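Local structure of WbbM protein (Klebsiella pneumoniae, 6U4B) at residues 49-52 with 56-59; 105-110 with 153-158; 115-118 with 122-125; 312-317 with 577-582; 554-559 with 573-578. The protein probably acts as a trimeric bifunctional glycosyltransferase that builds an O-antigen polysaccharide, combining a DUF4422 region with a magnesium-binding family 8 glycosyltransferase region. One frame throughout, in Å; residues are numbered along the deposited sequence.

Contact 1. Residues 49-52 with 56-59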
# COMPACT_ATOMS: atom_id res chain seq x y z
N PRO A 49 8.48 37.82 21.09
CA PRO A 49 9.31 36.61 21.20
C PRO A 49 9.48 35.91 19.86
O PRO A 49 8.57 35.88 19.03
CB PRO A 49 8.53 35.74 22.19
CG PRO A 49 7.10 36.18 22.03
CD PRO A 49 7.16 37.65 21.72
N LEU A 50 10.67 35.35 19.66
CA LEU A 50 11.00 34.62 18.44
C LEU A 50 11.60 33.27 18.81
O LEU A 50 12.46 33.18 19.69
CB LEU A 50 11.98 35.40 17.56
CG LEU A 50 11.43 36.61 16.81
CD1 LEU A 50 12.55 37.32 16.06
CD2 LEU A 50 10.33 36.20 15.86
N HIS A 51 11.13 32.23 18.13
CA HIS A 51 11.70 30.89 18.24
C HIS A 51 12.85 30.80 17.25
O HIS A 51 12.65 30.55 16.06
CB HIS A 51 10.62 29.84 17.97
CG HIS A 51 11.10 28.42 18.08
ND1 HIS A 51 10.26 27.34 17.88
CD2 HIS A 51 12.32 27.90 18.36
CE1 HIS A 51 10.94 26.22 18.04
NE2 HIS A 51 12.20 26.53 18.33
N VAL A 52 14.07 31.02 17.73
CA VAL A 52 15.23 31.05 16.85
C VAL A 52 15.64 29.62 16.52
O VAL A 52 15.46 28.69 17.31
CB VAL A 52 16.40 31.85 17.47
CG1 VAL A 52 15.97 33.28 17.72
CG2 VAL A 52 16.90 31.18 18.74
N ASN A 56 15.30 24.15 12.27
CA ASN A 56 15.91 22.89 12.69
C ASN A 56 15.12 22.19 13.78
O ASN A 56 15.50 21.09 14.21
CB ASN A 56 17.35 23.14 13.17
CG ASN A 56 18.23 23.72 12.08
OD1 ASN A 56 17.92 23.63 10.89
ND2 ASN A 56 19.35 24.31 12.48
N SER A 57 14.03 22.79 14.25
CA SER A 57 13.20 22.21 15.30
C SER A 57 11.91 21.66 14.72
O SER A 57 11.34 22.21 13.77
CB SER A 57 12.88 23.26 16.38
OG SER A 57 11.84 22.81 17.24
N CYS A 58 11.44 20.56 15.31
CA CYS A 58 10.13 20.00 14.98
C CYS A 58 9.04 20.48 15.93
O CYS A 58 7.88 20.06 15.77
CB CYS A 58 10.18 18.47 15.02
SG CYS A 58 11.24 17.71 13.77
N ASN A 59 9.36 21.34 16.89
CA ASN A 59 8.44 21.69 17.96
C ASN A 59 7.97 23.13 17.84
O ASN A 59 8.58 23.97 17.16
CB ASN A 59 9.09 21.48 19.33
CG ASN A 59 9.20 20.02 19.71
OD1 ASN A 59 9.58 19.18 18.89
ND2 ASN A 59 8.85 19.71 20.95
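H51 reaches across to S57 and N59 with one corner of its imidazole, and the ring meets them at its edge rather than with a face. The polar approach is made by CE1, the carbon between the two ring nitrogens. N59 O lies in the ring plane, 3.4 Å from H51 CE1, and S57 OG stands near that plane, 3.6 Å from H51 CE1. Two oxygens thus gather round a C-H that its flanking nitrogens should polarise. With CG anti to the backbone N (chi1 -179°), H51 is extended straight from the end of its strand toward the loop. S57 CB adds a marginal van der Waals touch, 3.9 Å from H51 NE2.

H51 closes strand 47-51, which runs parallel to strand 29-35 in the mixed sheet of the DUF4422 region. The chain then folds back, and residues 57-59 form an ST turn in which S57 OG accepts from N59 N at 2.9 Å with an N-H...O angle of 165°. This bond fixes the hydroxyl oxygen beside the imidazole and ties down the C58-N59 peptide; the carbonyl of N59, on the next peptide, borders the ring as well.

Other polar bonds lead out of the contact. The side-chain amide of N59 is hydrogen-bonded through OD1 to K347 and through ND2 to E339, both in the family 8 half of the same chain, while C58 packs on helix 344-352. N56 OD1 is hydrogen-bonded to K554 of the second subunit.

Contact 2. Residues 105-110 with 153-158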
# COMPACT_ATOMS: atom_id res chain seq x y z
N ARG A 105 17.71 36.84 29.96
CA ARG A 105 18.59 37.97 30.25
C ARG A 105 18.06 39.18 29.50
O ARG A 105 17.90 39.13 28.28
CB ARG A 105 20.04 37.66 29.84
CG ARG A 105 20.71 36.59 30.69
CD ARG A 105 21.94 36.04 29.99
NE ARG A 105 22.74 35.19 30.87
CZ ARG A 105 22.58 33.88 30.99
NH1 ARG A 105 21.64 33.25 30.30
NH2 ARG A 105 23.36 33.19 31.82
N HIS A 106 17.79 40.26 30.23
CA HIS A 106 17.16 41.44 29.67
C HIS A 106 17.94 42.68 30.09
O HIS A 106 18.95 42.60 30.80
CB HIS A 106 15.69 41.54 30.12
CG HIS A 106 14.88 40.32 29.79
ND1 HIS A 106 14.18 39.61 30.74
CD2 HIS A 106 14.67 39.69 28.61
CE1 HIS A 106 13.57 38.60 30.16
NE2 HIS A 106 13.84 38.62 28.87
N LEU A 107 17.46 43.84 29.64
CA LEU A 107 18.06 45.12 30.00
C LEU A 107 17.16 45.85 30.99
O LEU A 107 15.93 45.77 30.91
CB LEU A 107 18.27 45.99 28.76
CG LEU A 107 19.24 45.48 27.69
CD1 LEU A 107 19.06 46.28 26.41
CD2 LEU A 107 20.67 45.56 28.19
N ASN A 108 17.78 46.56 31.92
CA ASN A 108 17.07 47.38 32.89
C ASN A 108 16.87 48.76 32.28
O ASN A 108 17.82 49.53 32.12
CB ASN A 108 17.86 47.45 34.20
CG ASN A 108 17.22 48.38 35.22
OD1 ASN A 108 16.10 48.85 35.05
ND2 ASN A 108 17.94 48.62 36.31
N PHE A 109 15.62 49.08 31.95
CA PHE A 109 15.27 50.37 31.36
C PHE A 109 14.81 51.39 32.39
O PHE A 109 14.48 52.52 32.01
CB PHE A 109 14.18 50.18 30.30
CG PHE A 109 14.55 49.23 29.20
CD1 PHE A 109 14.18 47.90 29.26
CD2 PHE A 109 15.27 49.67 28.10
CE1 PHE A 109 14.52 47.02 28.24
CE2 PHE A 109 15.62 48.80 27.08
CZ PHE A 109 15.24 47.47 27.15
N SER A 110 14.76 51.03 33.67
CA SER A 110 14.20 51.91 34.68
C SER A 110 15.21 52.98 35.09
O SER A 110 16.41 52.89 34.82
CB SER A 110 13.76 51.12 35.90
OG SER A 110 14.86 50.79 36.73
N LEU A 153 21.26 51.89 22.97
CA LEU A 153 21.26 51.43 24.35
C LEU A 153 21.79 50.00 24.38
O LEU A 153 21.52 49.21 23.47
CB LEU A 153 19.86 51.49 24.97
CG LEU A 153 19.12 52.83 24.94
CD1 LEU A 153 18.35 53.02 23.63
CD2 LEU A 153 18.20 52.95 26.13
N LEU A 154 22.55 49.67 25.43
CA LEU A 154 23.19 48.36 25.52
C LEU A 154 23.77 48.16 26.92
O LEU A 154 23.76 49.10 27.72
CB LEU A 154 24.27 48.22 24.43
CG LEU A 154 25.57 49.01 24.40
CD1 LEU A 154 26.41 48.53 23.22
CD2 LEU A 154 25.33 50.49 24.28
N PRO A 155 24.24 46.96 27.27
CA PRO A 155 24.77 46.75 28.62
C PRO A 155 26.10 47.45 28.87
O PRO A 155 26.66 48.06 27.96
CB PRO A 155 24.94 45.23 28.70
CG PRO A 155 25.04 44.78 27.30
CD PRO A 155 24.11 45.68 26.55
N LYS A 156 26.59 47.35 30.10
CA LYS A 156 27.89 47.91 30.44
C LYS A 156 29.00 47.14 29.75
O LYS A 156 28.89 45.94 29.48
CB LYS A 156 28.10 47.89 31.95
CG LYS A 156 27.06 48.66 32.75
CD LYS A 156 27.57 48.98 34.15
CE LYS A 156 26.76 48.28 35.22
NZ LYS A 156 26.48 49.18 36.37
N LYS A 157 30.10 47.84 29.45
CA LYS A 157 31.28 47.17 28.94
C LYS A 157 31.81 46.17 29.97
O LYS A 157 31.61 46.33 31.18
CB LYS A 157 32.38 48.18 28.60
CG LYS A 157 32.18 48.93 27.29
CD LYS A 157 33.37 49.84 27.01
CE LYS A 157 33.21 50.60 25.71
NZ LYS A 157 34.33 51.56 25.49
N TRP A 158 32.48 45.14 29.48
CA TRP A 158 33.13 44.15 30.32
C TRP A 158 34.63 44.19 30.07
O TRP A 158 35.08 44.31 28.93
CB TRP A 158 32.57 42.75 30.03
CG TRP A 158 33.10 41.68 30.94
CD1 TRP A 158 32.79 41.51 32.26
CD2 TRP A 158 34.01 40.63 30.60
NE1 TRP A 158 33.47 40.42 32.76
CE2 TRP A 158 34.22 39.87 31.76
CE3 TRP A 158 34.67 40.27 29.42
CZ2 TRP A 158 35.07 38.76 31.78
CZ3 TRP A 158 35.51 39.17 29.45
CH2 TRP A 158 35.70 38.43 30.62
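L107 and P155 mark the closest approach of the two backbones, with their CA atoms 7.0 Å apart, a spacing at which side chains fill the gap. The contact belongs to the mixed sheet of the DUF4422 region: P155 lies on strand 152-159, and both segments also reach strand 277-285 through backbone bonds, H106 to T283, N108 to Q281 and L154 to L280.

The touch is carried by one methyl group. L107 points toward the strand with CG beside its own backbone N (chi1 -63°), and its CD2 comes to 3.8 Å from P155 CD. L107 CD2 is also 3.9 Å from P155 N and 4.2 Å from L154 C. It therefore rests on the peptide link into the proline as well as on the ring, at a point where the proline nitrogen carries no N-H. Side chains of L107, F109 and L153 all pack on V217 of strand 216-219, and M101 covers L107 and F109, which buries the contact.

Beyond the methyl, the 105-110 loop is shaped by an Asx turn. N108 OD1 accepts twice: S110 N donates at 2.9 Å from above the carbonyl plane, and S110 OG, also 2.9 Å from N108 OD1, donates in that plane onto a lone pair.

Contact 3. Residues 115-118 with 122-125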
# COMPACT_ATOMS: atom_id res chain seq x y z
N PHE A 115 20.82 48.82 41.03
CA PHE A 115 20.46 47.55 41.63
C PHE A 115 21.71 46.74 41.95
O PHE A 115 22.74 46.84 41.27
CB PHE A 115 19.54 46.75 40.70
CG PHE A 115 18.14 47.28 40.62
CD1 PHE A 115 17.22 46.98 41.61
CD2 PHE A 115 17.75 48.08 39.56
CE1 PHE A 115 15.92 47.48 41.55
CE2 PHE A 115 16.46 48.57 39.49
CZ PHE A 115 15.54 48.27 40.48
N SER A 116 21.61 45.92 42.99
CA SER A 116 22.71 45.07 43.41
C SER A 116 23.13 44.14 42.28
O SER A 116 22.32 43.35 41.77
CB SER A 116 22.31 44.25 44.64
OG SER A 116 21.45 44.98 45.49
N GLU A 117 24.40 44.23 41.88
CA GLU A 117 24.98 43.36 40.87
C GLU A 117 25.90 42.36 41.54
O GLU A 117 26.31 42.52 42.69
CB GLU A 117 25.73 44.17 39.80
CG GLU A 117 24.82 45.01 38.92
CD GLU A 117 25.58 45.87 37.92
OE1 GLU A 117 25.02 46.90 37.46
OE2 GLU A 117 26.73 45.52 37.61
N ASP A 118 26.23 41.29 40.81
CA ASP A 118 27.05 40.24 41.41
C ASP A 118 28.47 40.18 40.85
O ASP A 118 29.01 41.19 40.39
CB ASP A 118 26.41 38.87 41.25
CG ASP A 118 26.12 38.52 39.80
OD1 ASP A 118 25.54 37.43 39.55
OD2 ASP A 118 26.48 39.32 38.92
N VAL A 122 25.61 41.24 36.77
CA VAL A 122 24.22 41.03 36.39
C VAL A 122 23.35 41.17 37.64
O VAL A 122 23.79 40.91 38.76
CB VAL A 122 24.00 39.66 35.71
CG1 VAL A 122 24.83 39.57 34.44
CG2 VAL A 122 24.34 38.53 36.66
N VAL A 123 22.11 41.60 37.43
CA VAL A 123 21.13 41.72 38.50
C VAL A 123 20.23 40.50 38.45
O VAL A 123 19.53 40.28 37.45
CB VAL A 123 20.32 43.02 38.38
CG1 VAL A 123 19.40 43.19 39.57
CG2 VAL A 123 21.26 44.21 38.26
N ASN A 124 20.24 39.71 39.51
CA ASN A 124 19.50 38.46 39.55
C ASN A 124 18.09 38.68 40.09
O ASN A 124 17.88 39.52 40.97
CB ASN A 124 20.24 37.42 40.40
CG ASN A 124 21.62 37.10 39.85
OD1 ASN A 124 22.58 37.83 40.09
ND2 ASN A 124 21.71 35.99 39.12
N HIS A 125 17.13 37.94 39.54
CA HIS A 125 15.76 37.93 39.99
C HIS A 125 15.27 36.49 39.85
O HIS A 125 15.60 35.83 38.85
CB HIS A 125 14.87 38.88 39.18
CG HIS A 125 13.61 39.28 39.88
ND1 HIS A 125 12.43 38.57 39.77
CD2 HIS A 125 13.34 40.33 40.69
CE1 HIS A 125 11.50 39.16 40.49
NE2 HIS A 125 12.02 40.23 41.06
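The F115 ring approaches V123 obliquely, and the closest touch comes at its stem, where F115 CB lies 3.7 Å from V123 CG1. F136 meets the ring edge-to-face and K112 makes a cation-pi contact with it. The D118 carboxylate and the N124 amide are also close, their planes 68° apart and their side chains crossing at about a right angle.

D118 is joined to V122 by two hydrogen bonds. V122 N donates to D118 OD2 at 3.0 Å on the syn side, 31° out of the carboxylate plane, while D118 N donates to V122 O at 3.2 Å. D118 CG sits between its backbone N and carbonyl carbon (chi1 56°), which brings OD2 to V122 N. V122 O is then 3.1 Å from D118 OD2, two acceptors that do not bond. D118 OD2 also accepts from W120 N and has V122 CG2 at 3.2 Å. E117 lays its aliphatic part beside V123, E117 CG to V123 CG2 at 3.7 Å; its OE1 continues to Q281 and K156.

An aspartate accepting from the backbone N two residues on is an Asx turn, and this one reverses the chain at the surface just before strand 122-125 joins strand 277-285.

Contact 4. Residues 312-317 with 577-582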
# COMPACT_ATOMS: atom_id res chain seq x y z
N TYR A 312 5.99 5.00 22.53
CA TYR A 312 4.62 4.89 22.04
C TYR A 312 4.41 5.67 20.75
O TYR A 312 3.26 5.90 20.34
CB TYR A 312 3.63 5.36 23.11
CG TYR A 312 3.09 4.24 23.97
CD1 TYR A 312 1.82 4.32 24.54
CD2 TYR A 312 3.84 3.10 24.21
CE1 TYR A 312 1.32 3.30 25.32
CE2 TYR A 312 3.35 2.08 25.00
CZ TYR A 312 2.09 2.18 25.55
OH TYR A 312 1.60 1.16 26.34
N ALA A 313 5.49 6.07 20.08
CA ALA A 313 5.37 6.78 18.81
C ALA A 313 4.73 5.90 17.74
O ALA A 313 4.01 6.41 16.88
CB ALA A 313 6.73 7.28 18.35
N ILE A 314 5.00 4.60 17.77
CA ILE A 314 4.37 3.68 16.81
C ILE A 314 2.86 3.69 17.00
O ILE A 314 2.09 3.76 16.03
CB ILE A 314 4.95 2.27 16.96
CG1 ILE A 314 6.44 2.26 16.63
CG2 ILE A 314 4.20 1.29 16.07
CD1 ILE A 314 7.07 0.89 16.67
N SER A 315 2.41 3.63 18.25
CA SER A 315 0.98 3.69 18.53
C SER A 315 0.39 5.03 18.09
O SER A 315 -0.72 5.08 17.54
CB SER A 315 0.73 3.47 20.02
OG SER A 315 -0.64 3.63 20.32
N GLY A 316 1.11 6.13 18.32
CA GLY A 316 0.64 7.43 17.89
C GLY A 316 0.56 7.56 16.38
O GLY A 316 -0.33 8.23 15.86
N GLY A 317 1.49 6.92 15.66
CA GLY A 317 1.42 6.94 14.21
C GLY A 317 0.18 6.26 13.68
O GLY A 317 -0.50 6.78 12.78
N ASP A 577 -6.43 -6.35 13.41
CA ASP A 577 -6.38 -5.89 12.03
C ASP A 577 -6.64 -4.39 11.93
O ASP A 577 -6.10 -3.74 11.03
CB ASP A 577 -7.39 -6.67 11.19
CG ASP A 577 -7.10 -8.16 11.13
OD1 ASP A 577 -5.94 -8.55 11.39
OD2 ASP A 577 -8.02 -8.94 10.82
N ASP A 578 -7.46 -3.84 12.83
CA ASP A 578 -7.74 -2.41 12.81
C ASP A 578 -6.49 -1.59 13.10
O ASP A 578 -6.36 -0.46 12.61
CB ASP A 578 -8.82 -2.08 13.84
CG ASP A 578 -10.12 -2.80 13.56
OD1 ASP A 578 -10.92 -2.30 12.75
OD2 ASP A 578 -10.32 -3.89 14.14
N PHE A 579 -5.57 -2.13 13.90
CA PHE A 579 -4.32 -1.44 14.17
C PHE A 579 -3.35 -1.58 13.00
O PHE A 579 -2.77 -0.59 12.54
CB PHE A 579 -3.69 -1.97 15.45
CG PHE A 579 -2.30 -1.47 15.70
CD1 PHE A 579 -2.09 -0.24 16.29
CD2 PHE A 579 -1.20 -2.24 15.35
CE1 PHE A 579 -0.81 0.22 16.52
CE2 PHE A 579 0.08 -1.78 15.58
CZ PHE A 579 0.28 -0.55 16.16
N ILE A 580 -3.16 -2.81 12.51
CA ILE A 580 -2.25 -3.06 11.39
C ILE A 580 -2.66 -2.24 10.18
O ILE A 580 -1.82 -1.67 9.48
CB ILE A 580 -2.21 -4.57 11.07
CG1 ILE A 580 -1.50 -5.32 12.19
CG2 ILE A 580 -1.54 -4.82 9.73
CD1 ILE A 580 -0.07 -4.87 12.42
N GLU A 581 -3.97 -2.17 9.92
CA GLU A 581 -4.49 -1.40 8.80
C GLU A 581 -3.92 0.02 8.76
O GLU A 581 -3.64 0.56 7.69
CB GLU A 581 -6.02 -1.35 8.89
CG GLU A 581 -6.72 -0.53 7.82
CD GLU A 581 -8.18 -0.28 8.17
OE1 GLU A 581 -8.61 0.89 8.13
OE2 GLU A 581 -8.88 -1.25 8.51
N ASN A 582 -3.72 0.62 9.93
CA ASN A 582 -3.25 2.00 10.01
C ASN A 582 -1.74 2.11 10.14
O ASN A 582 -1.20 3.21 9.94
CB ASN A 582 -3.93 2.72 11.18
CG ASN A 582 -5.41 2.90 10.97
OD1 ASN A 582 -5.84 3.65 10.09
ND2 ASN A 582 -6.22 2.20 11.76
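F579 holds CG anti to its backbone N (chi1 171°), and this swings the ring out from helix 576-583 toward I314 and S315, whose helix meets the ring at its edge. In I314 a chi1 of -63° puts CG1 beside the backbone N, which leaves the branch methyl CG2 anti to that N and facing the ring, 4.3 Å from F579 CZ. At the next ring atom, S315 CA lies 4.4 Å from F579 CE1. These are loose apolar touches, and the backbones stay apart: the nearest CA atoms, of S315 and F579, are 8.6 Å from each other.

W568 packs against both F579 and S315, while A318, one turn beyond I314, also touches the phenylalanine. The contact thus brings the first turn of helix 313-325, which follows strand 302-309 of the family 8 sheet, against a helix close to the C terminus. It also borders the DxD motif that binds magnesium, D406 and D408. S315 OG is hydrogen-bonded to the carbonyl of S407, between the two aspartates, and the S315 side chain lies about 4 Å from that of D408 at their nearest atoms and about 8 Å from the magnesium ion.

On the other helix, N582 ND2 turns back to D578 O in a weak bond of 2.8 Å. N582 O accepts from N321 ND2, a second tie between the helices, and E581 forms a salt bridge with R325.

Contact 5. Residues 554-559 with 573-578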
# COMPACT_ATOMS: atom_id res chain seq x y z
N LYS A 554 -19.56 -4.18 18.12
CA LYS A 554 -19.91 -4.55 16.75
C LYS A 554 -19.72 -3.42 15.75
O LYS A 554 -19.54 -3.69 14.56
CB LYS A 554 -21.35 -5.06 16.71
CG LYS A 554 -21.56 -6.34 17.51
CD LYS A 554 -22.98 -6.87 17.39
CE LYS A 554 -23.22 -7.52 16.04
NZ LYS A 554 -22.40 -8.75 15.87
N LYS A 555 -19.75 -2.16 16.20
CA LYS A 555 -19.50 -1.01 15.32
C LYS A 555 -18.81 0.09 16.11
O LYS A 555 -19.39 1.15 16.37
CB LYS A 555 -20.81 -0.51 14.70
CG LYS A 555 -20.60 0.27 13.42
CD LYS A 555 -19.88 -0.57 12.38
CE LYS A 555 -19.47 0.26 11.17
NZ LYS A 555 -18.68 -0.53 10.19
N PRO A 556 -17.56 -0.13 16.50
CA PRO A 556 -16.86 0.87 17.31
C PRO A 556 -16.56 2.13 16.50
O PRO A 556 -16.36 2.08 15.29
CB PRO A 556 -15.56 0.17 17.72
CG PRO A 556 -15.77 -1.29 17.41
CD PRO A 556 -16.71 -1.31 16.25
N LYS A 557 -16.55 3.26 17.20
CA LYS A 557 -16.06 4.50 16.62
C LYS A 557 -14.64 4.83 17.07
O LYS A 557 -13.94 5.56 16.36
CB LYS A 557 -17.00 5.65 16.95
CG LYS A 557 -18.37 5.49 16.29
CD LYS A 557 -19.23 6.73 16.40
CE LYS A 557 -20.50 6.57 15.57
NZ LYS A 557 -21.47 7.67 15.80
N MET A 558 -14.21 4.29 18.21
CA MET A 558 -12.81 4.34 18.62
C MET A 558 -12.50 3.06 19.37
O MET A 558 -13.28 2.64 20.23
CB MET A 558 -12.52 5.57 19.49
CG MET A 558 -11.08 5.64 20.02
SD MET A 558 -10.79 4.73 21.55
CE MET A 558 -11.12 5.99 22.78
N ILE A 559 -11.38 2.44 19.03
CA ILE A 559 -10.93 1.20 19.66
C ILE A 559 -9.80 1.54 20.61
O ILE A 559 -8.81 2.16 20.21
CB ILE A 559 -10.49 0.18 18.60
CG1 ILE A 559 -11.66 -0.17 17.68
CG2 ILE A 559 -9.92 -1.06 19.27
CD1 ILE A 559 -11.25 -0.86 16.40
N VAL A 573 -4.75 -10.63 19.30
CA VAL A 573 -5.48 -9.60 20.02
C VAL A 573 -6.72 -9.24 19.21
O VAL A 573 -6.72 -9.29 17.98
CB VAL A 573 -4.56 -8.37 20.27
CG1 VAL A 573 -5.32 -7.06 20.21
CG2 VAL A 573 -3.84 -8.50 21.60
N ASP A 574 -7.81 -8.91 19.92
CA ASP A 574 -9.01 -8.45 19.25
C ASP A 574 -8.79 -7.07 18.62
O ASP A 574 -8.07 -6.23 19.18
CB ASP A 574 -10.19 -8.38 20.23
CG ASP A 574 -10.80 -9.74 20.50
OD1 ASP A 574 -10.70 -10.63 19.63
OD2 ASP A 574 -11.38 -9.93 21.59
N PHE A 575 -9.42 -6.84 17.47
CA PHE A 575 -9.25 -5.61 16.70
C PHE A 575 -7.80 -5.41 16.26
O PHE A 575 -7.36 -4.28 16.04
CB PHE A 575 -9.74 -4.38 17.48
CG PHE A 575 -11.19 -4.46 17.88
CD1 PHE A 575 -12.19 -4.23 16.96
CD2 PHE A 575 -11.54 -4.75 19.19
CE1 PHE A 575 -13.52 -4.29 17.32
CE2 PHE A 575 -12.87 -4.82 19.57
CZ PHE A 575 -13.86 -4.59 18.63
N TYR A 576 -7.06 -6.51 16.13
CA TYR A 576 -5.66 -6.41 15.73
C TYR A 576 -5.52 -5.92 14.30
O TYR A 576 -4.60 -5.17 13.98
CB TYR A 576 -4.97 -7.76 15.91
CG TYR A 576 -3.62 -7.87 15.25
CD1 TYR A 576 -2.56 -7.09 15.68
CD2 TYR A 576 -3.40 -8.76 14.21
CE1 TYR A 576 -1.32 -7.18 15.08
CE2 TYR A 576 -2.17 -8.86 13.60
CZ TYR A 576 -1.13 -8.08 14.04
OH TYR A 576 0.10 -8.18 13.44
N ASP A 577 -6.43 -6.35 13.41
CA ASP A 577 -6.38 -5.89 12.03
C ASP A 577 -6.64 -4.39 11.93
O ASP A 577 -6.10 -3.74 11.03
CB ASP A 577 -7.39 -6.67 11.19
CG ASP A 577 -7.10 -8.16 11.13
OD1 ASP A 577 -5.94 -8.55 11.39
OD2 ASP A 577 -8.02 -8.94 10.82
N ASP A 578 -7.46 -3.84 12.83
CA ASP A 578 -7.74 -2.41 12.81
C ASP A 578 -6.49 -1.59 13.10
O ASP A 578 -6.36 -0.46 12.61
CB ASP A 578 -8.82 -2.08 13.84
CG ASP A 578 -10.12 -2.80 13.56
OD1 ASP A 578 -10.92 -2.30 12.75
OD2 ASP A 578 -10.32 -3.89 14.14
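I559 fits its side chain against the ring and stem of F575, while P556 reaches the far end of the same ring. F575 stands at the third position of a type II beta turn, V573 to Y576, which leads into helix 576-583; I559 lies on strand 558-560, next to the magnesium ligand H560 of the family 8 region.

In the first shell, I559 CD1 comes to 3.5 Å from F575 CD1, and I559 CG2 lies 3.8 Å from F575 CB. The isoleucine covers one face of the ring from near its rim, with CG1 4.1 Å above the plane. P556 adds its CG obliquely, 3.8 Å from F575 CE1. I559 also meets D578, three residues beyond F575, at about a right angle.

The turn sets the phenylalanine in place. F575 has a positive phi of 61°, as its position in a type II turn requires, and its CB is directed toward residues 554-559. The turn's own bond, Y576 N to V573 O, is weak at 3.4 Å, but F575 O is also held by the hydroxyl of Y561.

Farther out, I559 pairs through its backbone with V410, in the strand following the DxD aspartates. K412 makes a salt bridge with D578 OD1, and D577 OD2 makes one with R349 of the third subunit. The carboxylate of D578 is met on its carbon as well: I559 CD1 sits 3.6 Å from D578 CG, with D578 OD2 in the plane of the F575 ring at its edge.

From the N terminus, contact 1 closes a short loop behind strand 47-51, near where the DUF4422 half meets the family 8 half. Contact 2 then joins the segment after strand 97-102 to strand 152-159, and contact 3, a tighter reversal, is nested inside that loop; the two touch through the K156-E117 salt bridge, their centres 11 Å apart. All three reach the same sheet. Contacts 4 and 5 lie in the other half, about 32 Å or more between nearest atoms from contacts 2 and 3. They share D577 and D578: contact 4 spans 260 residues to bring helix 576-583 to helix 313-325, and contact 5 bridges the short passage from strand 558-560.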